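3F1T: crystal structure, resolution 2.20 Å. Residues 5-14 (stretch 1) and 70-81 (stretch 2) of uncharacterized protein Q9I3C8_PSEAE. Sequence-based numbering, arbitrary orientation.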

ATOM      1  N   PRO B   5      16.909  28.330   4.765  1.00 34.63           N
ATOM      2  CA  PRO B   5      16.293  28.543   3.466  1.00 30.95           C
ATOM      3  C   PRO B   5      15.259  27.456   3.193  1.00 27.74           C
ATOM      4  O   PRO B   5      14.183  27.746   2.676  1.00 28.57           O
ATOM      5  CB  PRO B   5      17.467  28.421   2.477  1.00 32.66           C
ATOM      6  CG  PRO B   5      18.705  28.421   3.309  1.00 34.73           C
ATOM      7  CD  PRO B   5      18.297  27.859   4.636  1.00 35.48           C
ATOM      8  N   LEU B   6      15.546  26.229   3.607  1.00 24.85           N
ATOM      9  CA  LEU B   6      14.627  25.128   3.350  1.00 24.39           C
ATOM     10  C   LEU B   6      13.401  25.211   4.255  1.00 21.86           C
ATOM     11  O   LEU B   6      12.294  24.874   3.848  1.00 24.24           O
ATOM     12  CB  LEU B   6      15.326  23.778   3.498  1.00 23.17           C
ATOM     13  CG  LEU B   6      16.218  23.330   2.342  1.00 28.44           C
ATOM     14  CD1 LEU B   6      16.765  21.940   2.623  1.00 24.59           C
ATOM     15  CD2 LEU B   6      15.487  23.367   1.003  1.00 22.79           C
ATOM     16  N   LEU B   7      13.595  25.778   5.441  1.00 22.79           N
ATOM     17  CA  LEU B   7      12.521  25.987   6.403  1.00 20.54           C
ATOM     18  C   LEU B   7      11.570  27.064   5.912  1.00 21.22           C
ATOM     19  O   LEU B   7      10.355  26.928   6.026  1.00 20.94           O
ATOM     20  CB  LEU B   7      13.103  26.391   7.754  1.00 19.37           C
ATOM     21  CG  LEU B   7      12.114  26.485   8.913  1.00 19.64           C
ATOM     22  CD1 LEU B   7      11.414  25.160   9.159  1.00 17.72           C
ATOM     23  CD2 LEU B   7      12.836  26.927  10.142  1.00 17.40           C
ATOM     24  N   GLU B   8      12.135  28.142   5.378  1.00 19.17           N
ATOM     25  CA  GLU B   8      11.351  29.231   4.831  1.00 19.48           C
ATOM     26  C   GLU B   8      10.477  28.718   3.704  1.00 18.99           C
ATOM     27  O   GLU B   8       9.278  29.012   3.642  1.00 17.08           O
ATOM     28  CB  GLU B   8      12.267  30.335   4.308  1.00 20.41           C
ATOM     29  CG  GLU B   8      13.163  30.946   5.356  1.00 29.01           C
ATOM     30  CD  GLU B   8      12.384  31.347   6.594  1.00 41.01           C
ATOM     31  OE1 GLU B   8      11.308  31.982   6.438  1.00 42.70           O
ATOM     32  OE2 GLU B   8      12.783  30.927   7.703  1.00 39.32           O
ATOM     33  N   ARG B   9      11.097  27.973   2.792  1.00 19.76           N
ATOM     34  CA  ARG B   9      10.364  27.353   1.706  1.00 19.93           C
ATOM     35  C   ARG B   9       9.267  26.432   2.211  1.00 17.73           C
ATOM     36  O   ARG B   9       8.158  26.461   1.703  1.00 17.01           O
ATOM     37  CB  ARG B   9      11.301  26.587   0.774  1.00 21.19           C
ATOM     38  CG  ARG B   9      10.694  26.319  -0.597  1.00 24.67           C
ATOM     39  CD  ARG B   9      11.519  25.303  -1.360  1.00 27.35           C
ATOM     40  NE  ARG B   9      12.683  25.924  -1.980  1.00 30.71           N
ATOM     41  CZ  ARG B   9      13.625  25.249  -2.630  1.00 35.29           C
ATOM     42  NH1 ARG B   9      13.534  23.923  -2.754  1.00 34.03           N
ATOM     43  NH2 ARG B   9      14.637  25.903  -3.183  1.00 29.60           N
ATOM     44  N   ALA B  10       9.622  25.516   3.107  1.00 17.95           N
ATOM     45  CA  ALA B  10       8.644  24.564   3.628  1.00 16.32           C
ATOM     46  C   ALA B  10       7.464  25.308   4.210  1.00 16.33           C
ATOM     47  O   ALA B  10       6.312  24.885   4.049  1.00 20.04           O
ATOM     48  CB  ALA B  10       9.281  23.647   4.687  1.00 16.19           C
ATOM     49  N   ARG B  11       7.736  26.422   4.890  1.00 18.30           N
ATOM     50  CA  ARG B  11       6.667  27.187   5.547  1.00 20.00           C
ATOM     51  C   ARG B  11       5.750  27.902   4.565  1.00 20.75           C
ATOM     52  O   ARG B  11       4.533  27.979   4.778  1.00 20.46           O
ATOM     53  CB  ARG B  11       7.234  28.174   6.567  1.00 17.92           C
ATOM     54  CG  ARG B  11       7.539  27.511   7.905  1.00 17.64           C
ATOM     55  CD  ARG B  11       8.219  28.432   8.893  1.00 12.42           C
ATOM     56  NE  ARG B  11       8.329  27.753  10.181  1.00 19.03           N
ATOM     57  CZ  ARG B  11       9.261  28.013  11.088  1.00 18.85           C
ATOM     58  NH1 ARG B  11      10.056  29.074  10.938  1.00 15.96           N
ATOM     59  NH2 ARG B  11       9.342  27.253  12.178  1.00 17.38           N
ATOM     60  N   ARG B  12       6.355  28.558   3.577  1.00 21.16           N
ATOM     61  CA  ARG B  12       5.614  29.144   2.458  1.00 19.41           C
ATOM     62  C   ARG B  12       4.759  28.096   1.737  1.00 21.01           C
ATOM     63  O   ARG B  12       3.579  28.322   1.453  1.00 22.76           O
ATOM     64  CB  ARG B  12       6.602  29.781   1.479  1.00 20.04           C
ATOM     65  CG  ARG B  12       5.961  30.694   0.454  1.00 20.62           C
ATOM     66  CD  ARG B  12       6.903  31.806   0.034  1.00 22.96           C
ATOM     67  NE  ARG B  12       8.214  31.316  -0.397  1.00 23.29           N
ATOM     68  CZ  ARG B  12       8.582  31.161  -1.668  1.00 26.60           C
ATOM     69  NH1 ARG B  12       7.695  31.318  -2.650  1.00 21.46           N
ATOM     70  NH2 ARG B  12       9.829  30.804  -1.958  1.00 23.48           N
ATOM     71  N   PHE B  13       5.363  26.949   1.451  1.00 19.22           N
ATOM     72  CA  PHE B  13       4.656  25.790   0.916  1.00 19.63           C
ATOM     73  C   PHE B  13       3.412  25.433   1.744  1.00 20.10           C
ATOM     74  O   PHE B  13       2.305  25.381   1.212  1.00 20.85           O
ATOM     75  CB  PHE B  13       5.634  24.612   0.846  1.00 18.30           C
ATOM     76  CG  PHE B  13       5.188  23.474  -0.045  1.00 21.54           C
ATOM     77  CD1 PHE B  13       3.862  23.078  -0.081  1.00 18.97           C
ATOM     78  CD2 PHE B  13       6.137  22.622  -0.594  1.00 20.38           C
ATOM     79  CE1 PHE B  13       3.481  21.880  -0.704  1.00 21.50           C
ATOM     80  CE2 PHE B  13       5.764  21.480  -1.289  1.00 19.32           C
ATOM     81  CZ  PHE B  13       4.422  21.128  -1.376  1.00 21.58           C
ATOM     82  N   LEU B  14       3.587  25.246   3.051  1.00 19.26           N
ATOM     83  CA  LEU B  14       2.480  24.897   3.949  1.00 20.77           C
ATOM     84  C   LEU B  14       1.341  25.931   3.933  1.00 21.96           C
ATOM     85  O   LEU B  14       0.160  25.578   4.021  1.00 21.89           O
ATOM     86  CB  LEU B  14       2.999  24.693   5.377  1.00 18.94           C
ATOM     87  CG  LEU B  14       2.038  24.294   6.506  1.00 18.71           C
ATOM     88  CD1 LEU B  14       1.165  23.119   6.113  1.00 17.34           C
ATOM     89  CD2 LEU B  14       2.823  23.991   7.788  1.00 14.06           C
ATOM     90  N   SER B  70       8.322  17.456   2.137  1.00 17.86           N
ATOM     91  CA  SER B  70       9.694  16.985   2.293  1.00 18.17           C
ATOM     92  C   SER B  70      10.441  16.923   0.971  1.00 18.95           C
ATOM     93  O   SER B  70      11.673  16.902   0.954  1.00 18.67           O
ATOM     94  CB  SER B  70       9.725  15.615   2.978  1.00 16.46           C
ATOM     95  OG  SER B  70       9.384  14.587   2.069  1.00 17.90           O
ATOM     96  N   THR B  71       9.712  17.047  -0.135  1.00 20.43           N
ATOM     97  CA  THR B  71      10.351  17.177  -1.444  1.00 19.63           C
ATOM     98  C   THR B  71      11.222  18.425  -1.525  1.00 20.84           C
ATOM     99  O   THR B  71      12.119  18.489  -2.359  1.00 21.33           O
ATOM    100  CB  THR B  71       9.321  17.212  -2.597  1.00 17.29           C
ATOM    101  OG1 THR B  71       8.439  18.327  -2.419  1.00 22.22           O
ATOM    102  CG2 THR B  71       8.499  15.946  -2.615  1.00 17.59           C
ATOM    103  N   VAL B  72      10.948  19.427  -0.679  1.00 23.53           N
ATOM    104  CA  VAL B  72      11.723  20.665  -0.698  1.00 21.34           C
ATOM    105  C   VAL B  72      13.166  20.341  -0.357  1.00 23.36           C
ATOM    106  O   VAL B  72      14.090  21.053  -0.762  1.00 23.86           O
ATOM    107  CB  VAL B  72      11.185  21.760   0.268  1.00 21.25           C
ATOM    108  CG1 VAL B  72       9.731  22.118  -0.039  1.00 18.76           C
ATOM    109  CG2 VAL B  72      11.364  21.354   1.742  1.00 24.33           C
ATOM    110  N   CYS B  73      13.364  19.208   0.304  1.00 23.45           N
ATOM    111  CA  CYS B  73      14.679  18.866   0.807  1.00 26.01           C
ATOM    112  C   CYS B  73      15.584  18.455  -0.323  1.00 27.22           C
ATOM    113  O   CYS B  73      16.784  18.329  -0.127  1.00 27.66           O
ATOM    114  CB  CYS B  73      14.602  17.738   1.829  1.00 25.67           C
ATOM    115  SG  CYS B  73      13.642  18.169   3.294  1.00 32.76           S
ATOM    116  N   VAL B  74      14.998  18.091  -1.463  1.00 27.59           N
ATOM    117  CA  VAL B  74      15.797  17.595  -2.576  1.00 26.78           C
ATOM    118  C   VAL B  74      15.697  18.415  -3.849  1.00 25.54           C
ATOM    119  O   VAL B  74      16.419  18.156  -4.801  1.00 27.48           O
ATOM    120  CB  VAL B  74      15.504  16.122  -2.906  1.00 25.08           C
ATOM    121  CG1 VAL B  74      15.937  15.227  -1.756  1.00 25.40           C
ATOM    122  CG2 VAL B  74      14.025  15.924  -3.254  1.00 28.38           C
ATOM    123  N   LEU B  75      14.703  19.283  -3.930  1.00 25.73           N
ATOM    124  CA  LEU B  75      14.505  20.061  -5.137  1.00 24.30           C
ATOM    125  C   LEU B  75      15.237  21.380  -5.037  1.00 25.41           C
ATOM    126  O   LEU B  75      15.253  22.005  -3.975  1.00 22.79           O
ATOM    127  CB  LEU B  75      13.020  20.287  -5.393  1.00 23.95           C
ATOM    128  CG  LEU B  75      12.254  18.996  -5.670  1.00 24.22           C
ATOM    129  CD1 LEU B  75      10.800  19.287  -5.973  1.00 19.10           C
ATOM    130  CD2 LEU B  75      12.911  18.248  -6.832  1.00 26.15           C
ATOM    131  N   PRO B  76      15.935  21.758  -6.118  1.00 26.18           N
ATOM    132  CA  PRO B  76      16.621  23.044  -6.172  1.00 26.75           C
ATOM    133  C   PRO B  76      15.650  24.223  -6.199  1.00 27.56           C
ATOM    134  O   PRO B  76      15.866  25.218  -5.506  1.00 30.24           O
ATOM    135  CB  PRO B  76      17.438  22.962  -7.472  1.00 28.52           C
ATOM    136  CG  PRO B  76      16.785  21.881  -8.288  1.00 28.08           C
ATOM    137  CD  PRO B  76      16.237  20.907  -7.283  1.00 27.17           C
ATOM    138  N   ASP B  77      14.528  24.067  -6.886  1.00 26.95           N
ATOM    139  CA  ASP B  77      13.553  25.143  -6.963  1.00 27.76           C
ATOM    140  C   ASP B  77      12.286  24.819  -6.194  1.00 25.84           C
ATOM    141  O   ASP B  77      11.938  23.660  -6.023  1.00 26.45           O
ATOM    142  CB  ASP B  77      13.223  25.447  -8.418  1.00 28.09           C
ATOM    143  CG  ASP B  77      14.458  25.653  -9.246  1.00 34.24           C
ATOM    144  OD1 ASP B  77      15.227  26.593  -8.929  1.00 42.92           O
ATOM    145  OD2 ASP B  77      14.749  24.780 -10.097  1.00 40.95           O
ATOM    146  N   PHE B  78      11.630  25.854  -5.682  1.00 26.20           N
ATOM    147  CA  PHE B  78      10.322  25.696  -5.069  1.00 22.23           C
ATOM    148  C   PHE B  78       9.336  25.168  -6.100  1.00 24.76           C
ATOM    149  O   PHE B  78       9.171  25.746  -7.179  1.00 22.92           O
ATOM    150  CB  PHE B  78       9.834  27.026  -4.483  1.00 22.18           C
ATOM    151  CG  PHE B  78       8.466  26.950  -3.849  1.00 23.33           C
ATOM    152  CD1 PHE B  78       8.068  25.817  -3.159  1.00 28.57           C
ATOM    153  CD2 PHE B  78       7.587  28.010  -3.935  1.00 24.73           C
ATOM    154  CE1 PHE B  78       6.776  25.720  -2.637  1.00 24.95           C
ATOM    155  CE2 PHE B  78       6.346  27.964  -3.307  1.00 24.03           C
ATOM    156  CZ  PHE B  78       5.941  26.820  -2.658  1.00 22.53           C
ATOM    157  N   GLU B  79       8.701  24.046  -5.772  1.00 24.56           N
ATOM    158  CA  GLU B  79       7.540  23.604  -6.519  1.00 24.98           C
ATOM    159  C   GLU B  79       6.642  22.708  -5.675  1.00 26.34           C
ATOM    160  O   GLU B  79       7.068  22.152  -4.656  1.00 25.08           O
ATOM    161  CB  GLU B  79       7.969  22.895  -7.803  1.00 28.28           C
ATOM    162  CG  GLU B  79       8.845  21.683  -7.582  1.00 27.44           C
ATOM    163  CD  GLU B  79       9.163  20.945  -8.866  1.00 27.61           C
ATOM    164  OE1 GLU B  79       8.270  20.242  -9.386  1.00 27.71           O
ATOM    165  OE2 GLU B  79      10.321  21.029  -9.327  1.00 28.32           O
ATOM    166  N   ILE B  80       5.371  22.648  -6.052  1.00 24.27           N
ATOM    167  CA  ILE B  80       4.407  21.798  -5.360  1.00 22.90           C
ATOM    168  C   ILE B  80       4.190  20.518  -6.160  1.00 24.02           C
ATOM    169  O   ILE B  80       3.894  20.579  -7.357  1.00 23.44           O
ATOM    170  CB  ILE B  80       3.076  22.531  -5.165  1.00 20.42           C
ATOM    171  CG1 ILE B  80       3.266  23.699  -4.187  1.00 21.73           C
ATOM    172  CG2 ILE B  80       1.978  21.566  -4.731  1.00 21.77           C
ATOM    173  CD1 ILE B  80       2.227  24.792  -4.317  1.00 25.74           C
ATOM    174  N   CYS B  81       4.467  19.377  -5.526  1.00 25.53           N
ATOM    175  CA  CYS B  81       4.527  18.073  -6.206  1.00 24.71           C
ATOM    176  C   CYS B  81       3.303  17.226  -5.849  1.00 25.62           C
ATOM    177  O   CYS B  81       3.136  16.828  -4.694  1.00 26.32           O
ATOM    178  CB  CYS B  81       5.799  17.311  -5.801  1.00 22.29           C
ATOM    179  SG  CYS B  81       7.362  18.003  -6.378  1.00 25.69           S
TER
HETATM  180  O   HOH W   1      10.833  22.606  -3.685  1.00 20.71           O

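The polar anchor of this contact is Arg 9, which reaches from the helix into the carbonyl-rich turn of the second stretch. Its NH1 donates to Leu 75 O at 2.9 Å, nearly straight at 162°, and its NH2 donates to Pro 76 O at 2.7 Å with a more bent angle of 135°. Both carbonyls lie at the edge of the guanidinium, near its plane, where the N-H bonds point. Arginine suits the site because one planar group can serve two successive carbonyls, with t rotamers at chi1 and chi2 extending the chain toward them. Water 1 adds a bridge, donating to Asp 77 O at 2.8 Å and accepting a weak hydrogen bond from Arg 9 NH1 at 3.1 Å.

The aliphatic part of the same side chain also packs: Arg 9 CG lies 3.7 Å from Phe 78 CD1, and CD lies 3.9 Å from Val 72 CG1.

One helical turn on, buried Phe 13 supplies a broad apolar surface. Ile 80 CG1 sits over one face, 4.1 Å from the ring centroid, while Val 72 CG1 meets the edge at CD2, 3.7 Å away. The Phe 78 ring packs obliquely, its CE1 3.8 Å from Phe 13 CD2. Beside them, Ala 10 is buried, its CB 4.3 Å from Val 72 CG2, and here the backbones come close, Ala 10 CA lying 6.6 Å from Val 72 CA.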